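Local coordinates for angiotensin-converting enzyme (Anopheles gambiae, PDB 6S1Y), which is a zinc metalloprotease of the angiotensin-converting enzyme family that probably acts as a peptidyl-dipeptidase, trimming peptides from their C-terminal end, at residues M279-F290 with T345-V355. Sequence-based numbering, arbitrary orientation.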
ATOM      1  N   MET A 279      -6.520 -15.090 -18.647  1.00 52.46           N
ATOM      2  CA  MET A 279      -5.158 -15.346 -18.185  1.00 53.02           C
ATOM      3  C   MET A 279      -4.941 -16.839 -17.981  1.00 51.90           C
ATOM      4  O   MET A 279      -3.951 -17.412 -18.448  1.00 52.15           O
ATOM      5  CB  MET A 279      -4.868 -14.600 -16.879  1.00 50.54           C
ATOM      6  CG  MET A 279      -4.731 -13.099 -16.969  1.00 49.49           C
ATOM      7  SD  MET A 279      -4.670 -12.415 -15.266  1.00 49.40           S
ATOM      8  CE  MET A 279      -2.945 -12.646 -14.823  1.00 49.49           C
ATOM      9  N   ILE A 280      -5.860 -17.480 -17.264  1.00 52.76           N
ATOM     10  CA  ILE A 280      -5.762 -18.916 -17.031  1.00 54.44           C
ATOM     11  C   ILE A 280      -5.784 -19.665 -18.352  1.00 55.41           C
ATOM     12  O   ILE A 280      -4.944 -20.534 -18.613  1.00 58.24           O
ATOM     13  CB  ILE A 280      -6.902 -19.374 -16.103  1.00 53.94           C
ATOM     14  CG1 ILE A 280      -6.642 -18.862 -14.687  1.00 53.59           C
ATOM     15  CG2 ILE A 280      -7.062 -20.880 -16.133  1.00 53.91           C
ATOM     16  CD1 ILE A 280      -7.852 -18.947 -13.780  1.00 53.54           C
ATOM     17  N   ARG A 281      -6.757 -19.336 -19.204  1.00 55.33           N
ATOM     18  CA  ARG A 281      -6.967 -20.047 -20.460  1.00 55.64           C
ATOM     19  C   ARG A 281      -5.779 -19.898 -21.401  1.00 57.98           C
ATOM     20  O   ARG A 281      -5.515 -20.797 -22.212  1.00 58.33           O
ATOM     21  CB  ARG A 281      -8.250 -19.514 -21.107  1.00 59.00           C
ATOM     22  CG  ARG A 281      -8.731 -20.272 -22.307  1.00 67.23           C
ATOM     23  CD  ARG A 281      -9.851 -19.512 -23.020  1.00 72.94           C
ATOM     24  NE  ARG A 281      -9.339 -18.335 -23.721  1.00 76.88           N
ATOM     25  CZ  ARG A 281      -8.662 -18.376 -24.868  1.00 78.30           C
ATOM     26  NH1 ARG A 281      -8.405 -19.538 -25.457  1.00 79.60           N
ATOM     27  NH2 ARG A 281      -8.231 -17.251 -25.427  1.00 76.53           N
ATOM     28  N   GLN A 282      -5.062 -18.775 -21.331  1.00 55.32           N
ATOM     29  CA  GLN A 282      -3.861 -18.578 -22.126  1.00 51.05           C
ATOM     30  C   GLN A 282      -2.606 -19.128 -21.434  1.00 53.26           C
ATOM     31  O   GLN A 282      -1.482 -18.790 -21.835  1.00 52.01           O
ATOM     32  CB  GLN A 282      -3.701 -17.090 -22.463  1.00 51.44           C
ATOM     33  CG  GLN A 282      -4.582 -16.641 -23.639  1.00 51.28           C
ATOM     34  CD  GLN A 282      -4.619 -15.136 -23.857  1.00 53.69           C
ATOM     35  OE1 GLN A 282      -3.577 -14.464 -23.876  1.00 52.61           O
ATOM     36  NE2 GLN A 282      -5.833 -14.594 -24.025  1.00 55.61           N
ATOM     37  N   GLY A 283      -2.774 -19.976 -20.420  1.00 51.66           N
ATOM     38  CA  GLY A 283      -1.631 -20.574 -19.742  1.00 52.94           C
ATOM     39  C   GLY A 283      -0.670 -19.591 -19.104  1.00 51.21           C
ATOM     40  O   GLY A 283       0.545 -19.818 -19.102  1.00 52.08           O
ATOM     41  N   TYR A 284      -1.187 -18.503 -18.549  1.00 51.84           N
ATOM     42  CA  TYR A 284      -0.341 -17.575 -17.819  1.00 50.28           C
ATOM     43  C   TYR A 284       0.257 -18.232 -16.585  1.00 46.81           C
ATOM     44  O   TYR A 284      -0.374 -19.049 -15.913  1.00 47.14           O
ATOM     45  CB  TYR A 284      -1.138 -16.352 -17.376  1.00 50.02           C
ATOM     46  CG  TYR A 284      -1.140 -15.207 -18.337  1.00 49.84           C
ATOM     47  CD1 TYR A 284      -1.817 -15.291 -19.540  1.00 52.68           C
ATOM     48  CD2 TYR A 284      -0.509 -14.024 -18.025  1.00 52.48           C
ATOM     49  CE1 TYR A 284      -1.840 -14.236 -20.413  1.00 51.71           C
ATOM     50  CE2 TYR A 284      -0.532 -12.955 -18.891  1.00 53.47           C
ATOM     51  CZ  TYR A 284      -1.195 -13.071 -20.085  1.00 53.04           C
ATOM     52  OH  TYR A 284      -1.213 -12.004 -20.952  1.00 53.70           O
ATOM     53  N   THR A 285       1.468 -17.822 -16.268  1.00 46.22           N
ATOM     54  CA  THR A 285       2.191 -18.243 -15.076  1.00 47.63           C
ATOM     55  C   THR A 285       2.644 -16.996 -14.352  1.00 47.51           C
ATOM     56  O   THR A 285       2.619 -15.892 -14.904  1.00 49.26           O
ATOM     57  CB  THR A 285       3.429 -19.084 -15.445  1.00 48.39           C
ATOM     58  OG1 THR A 285       4.300 -18.257 -16.230  1.00 47.91           O
ATOM     59  CG2 THR A 285       3.046 -20.347 -16.215  1.00 45.26           C
ATOM     60  N   PRO A 286       3.093 -17.135 -13.112  1.00 48.84           N
ATOM     61  CA  PRO A 286       3.691 -15.980 -12.427  1.00 47.56           C
ATOM     62  C   PRO A 286       4.828 -15.337 -13.202  1.00 50.04           C
ATOM     63  O   PRO A 286       4.888 -14.100 -13.303  1.00 48.40           O
ATOM     64  CB  PRO A 286       4.158 -16.590 -11.103  1.00 49.59           C
ATOM     65  CG  PRO A 286       3.136 -17.679 -10.851  1.00 51.40           C
ATOM     66  CD  PRO A 286       2.832 -18.262 -12.199  1.00 47.58           C
ATOM     67  N   ILE A 287       5.737 -16.134 -13.768  1.00 50.62           N
ATOM     68  CA  ILE A 287       6.882 -15.553 -14.464  1.00 51.09           C
ATOM     69  C   ILE A 287       6.420 -14.784 -15.693  1.00 48.34           C
ATOM     70  O   ILE A 287       6.898 -13.676 -15.961  1.00 45.27           O
ATOM     71  CB  ILE A 287       7.910 -16.647 -14.825  1.00 51.98           C
ATOM     72  CG1 ILE A 287       8.968 -16.741 -13.724  1.00 53.52           C
ATOM     73  CG2 ILE A 287       8.571 -16.362 -16.145  1.00 49.11           C
ATOM     74  CD1 ILE A 287       9.770 -18.037 -13.769  1.00 58.12           C
ATOM     75  N   LYS A 288       5.512 -15.372 -16.477  1.00 49.04           N
ATOM     76  CA  LYS A 288       4.935 -14.629 -17.593  1.00 50.02           C
ATOM     77  C   LYS A 288       4.392 -13.284 -17.114  1.00 49.57           C
ATOM     78  O   LYS A 288       4.570 -12.261 -17.779  1.00 50.42           O
ATOM     79  CB  LYS A 288       3.846 -15.472 -18.260  1.00 50.87           C
ATOM     80  CG  LYS A 288       3.089 -14.799 -19.404  1.00 56.87           C
ATOM     81  CD  LYS A 288       3.973 -14.450 -20.592  1.00 63.89           C
ATOM     82  CE  LYS A 288       3.129 -14.127 -21.839  1.00 65.75           C
ATOM     83  NZ  LYS A 288       3.898 -13.338 -22.866  1.00 69.80           N
ATOM     84  N   MET A 289       3.771 -13.257 -15.925  1.00 48.99           N
ATOM     85  CA  MET A 289       3.164 -12.014 -15.442  1.00 50.28           C
ATOM     86  C   MET A 289       4.224 -10.954 -15.180  1.00 46.72           C
ATOM     87  O   MET A 289       4.046  -9.787 -15.554  1.00 45.51           O
ATOM     88  CB  MET A 289       2.342 -12.279 -14.173  1.00 47.41           C
ATOM     89  CG  MET A 289       1.067 -13.053 -14.424  1.00 47.11           C
ATOM     90  SD  MET A 289       0.427 -13.879 -12.955  1.00 48.06           S
ATOM     91  CE  MET A 289      -0.228 -12.473 -12.027  1.00 46.14           C
ATOM     92  N   PHE A 290       5.339 -11.342 -14.556  1.00 46.08           N
ATOM     93  CA  PHE A 290       6.420 -10.381 -14.331  1.00 45.91           C
ATOM     94  C   PHE A 290       7.106  -9.984 -15.635  1.00 46.29           C
ATOM     95  O   PHE A 290       7.536  -8.834 -15.788  1.00 46.09           O
ATOM     96  CB  PHE A 290       7.428 -10.968 -13.344  1.00 45.93           C
ATOM     97  CG  PHE A 290       6.945 -10.960 -11.917  1.00 45.68           C
ATOM     98  CD1 PHE A 290       6.202 -12.008 -11.420  1.00 46.80           C
ATOM     99  CD2 PHE A 290       7.232  -9.899 -11.082  1.00 45.85           C
ATOM    100  CE1 PHE A 290       5.745 -12.004 -10.117  1.00 44.98           C
ATOM    101  CE2 PHE A 290       6.782  -9.882  -9.786  1.00 46.04           C
ATOM    102  CZ  PHE A 290       6.037 -10.947  -9.296  1.00 45.28           C
ATOM    103  N   THR A 345       2.697 -15.147  -5.697  1.00 45.82           N
ATOM    104  CA  THR A 345       1.875 -14.852  -6.859  1.00 45.92           C
ATOM    105  C   THR A 345       0.898 -15.962  -7.216  1.00 46.98           C
ATOM    106  O   THR A 345       1.240 -17.147  -7.232  1.00 46.45           O
ATOM    107  CB  THR A 345       2.786 -14.587  -8.064  1.00 44.29           C
ATOM    108  OG1 THR A 345       3.860 -13.722  -7.669  1.00 43.53           O
ATOM    109  CG2 THR A 345       2.007 -13.922  -9.199  1.00 47.07           C
ATOM    110  N   ARG A 346      -0.320 -15.554  -7.558  1.00 49.28           N
ATOM    111  CA  ARG A 346      -1.347 -16.422  -8.120  1.00 48.52           C
ATOM    112  C   ARG A 346      -1.803 -15.837  -9.450  1.00 47.11           C
ATOM    113  O   ARG A 346      -1.578 -14.666  -9.742  1.00 47.90           O
ATOM    114  CB  ARG A 346      -2.520 -16.570  -7.156  1.00 49.30           C
ATOM    115  CG  ARG A 346      -2.084 -17.141  -5.800  1.00 50.11           C
ATOM    116  CD  ARG A 346      -1.939 -18.644  -5.880  1.00 47.13           C
ATOM    117  NE  ARG A 346      -3.258 -19.269  -5.877  1.00 51.36           N
ATOM    118  CZ  ARG A 346      -3.478 -20.578  -5.980  1.00 51.81           C
ATOM    119  NH1 ARG A 346      -2.462 -21.414  -6.109  1.00 50.70           N
ATOM    120  NH2 ARG A 346      -4.723 -21.039  -5.971  1.00 51.00           N
ATOM    121  N   VAL A 347      -2.415 -16.673 -10.282  1.00 46.73           N
ATOM    122  CA  VAL A 347      -2.733 -16.291 -11.658  1.00 48.65           C
ATOM    123  C   VAL A 347      -4.163 -15.753 -11.639  1.00 49.65           C
ATOM    124  O   VAL A 347      -5.138 -16.500 -11.807  1.00 48.15           O
ATOM    125  CB  VAL A 347      -2.567 -17.457 -12.635  1.00 49.89           C
ATOM    126  CG1 VAL A 347      -3.004 -17.036 -14.031  1.00 49.50           C
ATOM    127  CG2 VAL A 347      -1.110 -17.933 -12.691  1.00 48.54           C
ATOM    128  N   ASN A 348      -4.287 -14.440 -11.424  1.00 46.89           N
ATOM    129  CA  ASN A 348      -5.557 -13.740 -11.573  1.00 47.46           C
ATOM    130  C   ASN A 348      -5.261 -12.261 -11.785  1.00 46.34           C
ATOM    131  O   ASN A 348      -4.122 -11.805 -11.648  1.00 44.35           O
ATOM    132  CB  ASN A 348      -6.485 -13.961 -10.365  1.00 46.38           C
ATOM    133  CG  ASN A 348      -5.870 -13.487  -9.061  1.00 47.57           C
ATOM    134  OD1 ASN A 348      -5.614 -12.297  -8.879  1.00 45.40           O
ATOM    135  ND2 ASN A 348      -5.628 -14.413  -8.153  1.00 48.55           N
ATOM    136  N   MET A 349      -6.316 -11.511 -12.111  1.00 46.64           N
ATOM    137  CA  MET A 349      -6.140 -10.106 -12.476  1.00 47.62           C
ATOM    138  C   MET A 349      -5.688  -9.265 -11.289  1.00 45.82           C
ATOM    139  O   MET A 349      -4.789  -8.428 -11.420  1.00 45.37           O
ATOM    140  CB  MET A 349      -7.446  -9.547 -13.051  1.00 48.85           C
ATOM    141  CG  MET A 349      -7.325  -8.119 -13.549  1.00 49.73           C
ATOM    142  SD  MET A 349      -8.802  -7.509 -14.419  1.00 50.39           S
ATOM    143  CE  MET A 349      -9.952  -7.330 -13.065  1.00 49.11           C
ATOM    144  N   ARG A 350      -6.313  -9.458 -10.124  1.00 47.46           N
ATOM    145  CA  ARG A 350      -5.887  -8.756  -8.912  1.00 47.73           C
ATOM    146  C   ARG A 350      -4.372  -8.867  -8.728  1.00 46.24           C
ATOM    147  O   ARG A 350      -3.670  -7.857  -8.605  1.00 45.52           O
ATOM    148  CB  ARG A 350      -6.644  -9.343  -7.716  1.00 48.48           C
ATOM    149  CG  ARG A 350      -6.476  -8.621  -6.386  1.00 51.47           C
ATOM    150  CD  ARG A 350      -7.381  -9.260  -5.331  1.00 51.27           C
ATOM    151  NE  ARG A 350      -6.973 -10.631  -5.004  1.00 57.33           N
ATOM    152  CZ  ARG A 350      -7.520 -11.739  -5.503  1.00 58.61           C
ATOM    153  NH1 ARG A 350      -7.050 -12.927  -5.122  1.00 54.77           N
ATOM    154  NH2 ARG A 350      -8.535 -11.680  -6.384  1.00 57.93           N
ATOM    155  N   GLU A 351      -3.849 -10.092  -8.748  1.00 45.82           N
ATOM    156  CA  GLU A 351      -2.421 -10.306  -8.560  1.00 47.41           C
ATOM    157  C   GLU A 351      -1.603  -9.697  -9.700  1.00 44.99           C
ATOM    158  O   GLU A 351      -0.480  -9.232  -9.481  1.00 42.41           O
ATOM    159  CB  GLU A 351      -2.139 -11.811  -8.441  1.00 47.93           C
ATOM    160  CG  GLU A 351      -2.640 -12.483  -7.157  1.00 48.82           C
ATOM    161  CD  GLU A 351      -1.606 -12.478  -6.029  1.00 54.47           C
ATOM    162  OE1 GLU A 351      -1.957 -12.863  -4.889  1.00 62.77           O
ATOM    163  OE2 GLU A 351      -0.452 -12.089  -6.268  1.00 54.13           O
ATOM    164  N   PHE A 352      -2.143  -9.680 -10.915  1.00 43.83           N
ATOM    165  CA  PHE A 352      -1.466  -9.001 -12.015  1.00 44.41           C
ATOM    166  C   PHE A 352      -1.182  -7.543 -11.679  1.00 44.98           C
ATOM    167  O   PHE A 352      -0.110  -7.033 -12.016  1.00 43.86           O
ATOM    168  CB  PHE A 352      -2.320  -9.101 -13.283  1.00 48.64           C
ATOM    169  CG  PHE A 352      -1.554  -8.925 -14.569  1.00 49.18           C
ATOM    170  CD1 PHE A 352      -0.235  -9.347 -14.694  1.00 52.46           C
ATOM    171  CD2 PHE A 352      -2.170  -8.360 -15.671  1.00 51.92           C
ATOM    172  CE1 PHE A 352       0.459  -9.206 -15.907  1.00 54.60           C
ATOM    173  CE2 PHE A 352      -1.480  -8.207 -16.887  1.00 56.68           C
ATOM    174  CZ  PHE A 352      -0.168  -8.640 -17.001  1.00 52.30           C
ATOM    175  N   PHE A 353      -2.136  -6.846 -11.023  1.00 45.35           N
ATOM    176  CA  PHE A 353      -1.899  -5.463 -10.605  1.00 44.65           C
ATOM    177  C   PHE A 353      -0.893  -5.389  -9.462  1.00 42.87           C
ATOM    178  O   PHE A 353      -0.092  -4.451  -9.401  1.00 41.96           O
ATOM    179  CB  PHE A 353      -3.216  -4.769 -10.187  1.00 44.33           C
ATOM    180  CG  PHE A 353      -4.172  -4.604 -11.319  1.00 47.50           C
ATOM    181  CD1 PHE A 353      -3.753  -4.043 -12.521  1.00 45.75           C
ATOM    182  CD2 PHE A 353      -5.475  -5.076 -11.219  1.00 48.20           C
ATOM    183  CE1 PHE A 353      -4.622  -3.935 -13.589  1.00 49.19           C
ATOM    184  CE2 PHE A 353      -6.347  -4.969 -12.280  1.00 47.99           C
ATOM    185  CZ  PHE A 353      -5.927  -4.400 -13.470  1.00 48.71           C
ATOM    186  N   VAL A 354      -0.946  -6.334  -8.515  1.00 42.43           N
ATOM    187  CA  VAL A 354       0.086  -6.357  -7.478  1.00 42.76           C
ATOM    188  C   VAL A 354       1.466  -6.476  -8.118  1.00 41.65           C
ATOM    189  O   VAL A 354       2.408  -5.783  -7.725  1.00 40.48           O
ATOM    190  CB  VAL A 354      -0.173  -7.491  -6.470  1.00 40.80           C
ATOM    191  CG1 VAL A 354       1.005  -7.632  -5.535  1.00 42.26           C
ATOM    192  CG2 VAL A 354      -1.461  -7.227  -5.658  1.00 41.15           C
ATOM    193  N   VAL A 355       1.596  -7.337  -9.140  1.00 42.59           N
ATOM    194  CA  VAL A 355       2.868  -7.473  -9.851  1.00 43.59           C
ATOM    195  C   VAL A 355       3.386  -6.107 -10.262  1.00 40.89           C
ATOM    196  O   VAL A 355       4.523  -5.730  -9.950  1.00 42.10           O
ATOM    197  CB  VAL A 355       2.704  -8.416 -11.058  1.00 44.39           C
ATOM    198  CG1 VAL A 355       3.902  -8.350 -11.995  1.00 44.85           C
ATOM    199  CG2 VAL A 355       2.512  -9.860 -10.564  1.00 41.48           C
TER
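M289 drives its terminal methyl into the junction where the loop 345-348 enters helix 349-368: CE lies 3.4 Å from R346 O and 3.6 Å from F352 N, while nearer the backbone CG packs at 3.9 Å against F352 CD1. The bend at chi3 (74°) turns CE off the extended line of the chain, toward R346 O and T345 CG2. V347, at the centre of an inverse gamma turn, packs on the turn between the two helices of 279-290, touching both helix ends and Y284. Its CG1 meets Y284 CB (3.9 Å) and I280 CG1, whereas CG2 rests on Y284 O and P286 CD. M279 flanks it, with CE 3.5 Å from N348 O and also against F352 CB; its SD makes an oblique Met-aromatic contact with the F352 ring. Farther along, V355 CG1 sits over one face of F290, 3.9 Å from the centroid, a CH-pi contact; T345 OG1, hydrogen-bonded to L315 O, lies at that ring's edge.

No hydrogen bond crosses between the segments; methyl and methylene groups meet each other and backbone carbonyls. Each segment caps its own helix: T285 OG1 accepts from K288 N, N348 OD1 from E351 N (2.8 Å). A Schellman motif at G283 closes helix 276-281. Segments 286-290 and 349-355 cross at -49°, their axes 10.1 Å apart, placing helix 286-299 against the start of the zinc-binding helix, ahead of H357 and H361, with helix 381-395 meeting F353 and R346 salt-bridged to E141 of helix 135-145.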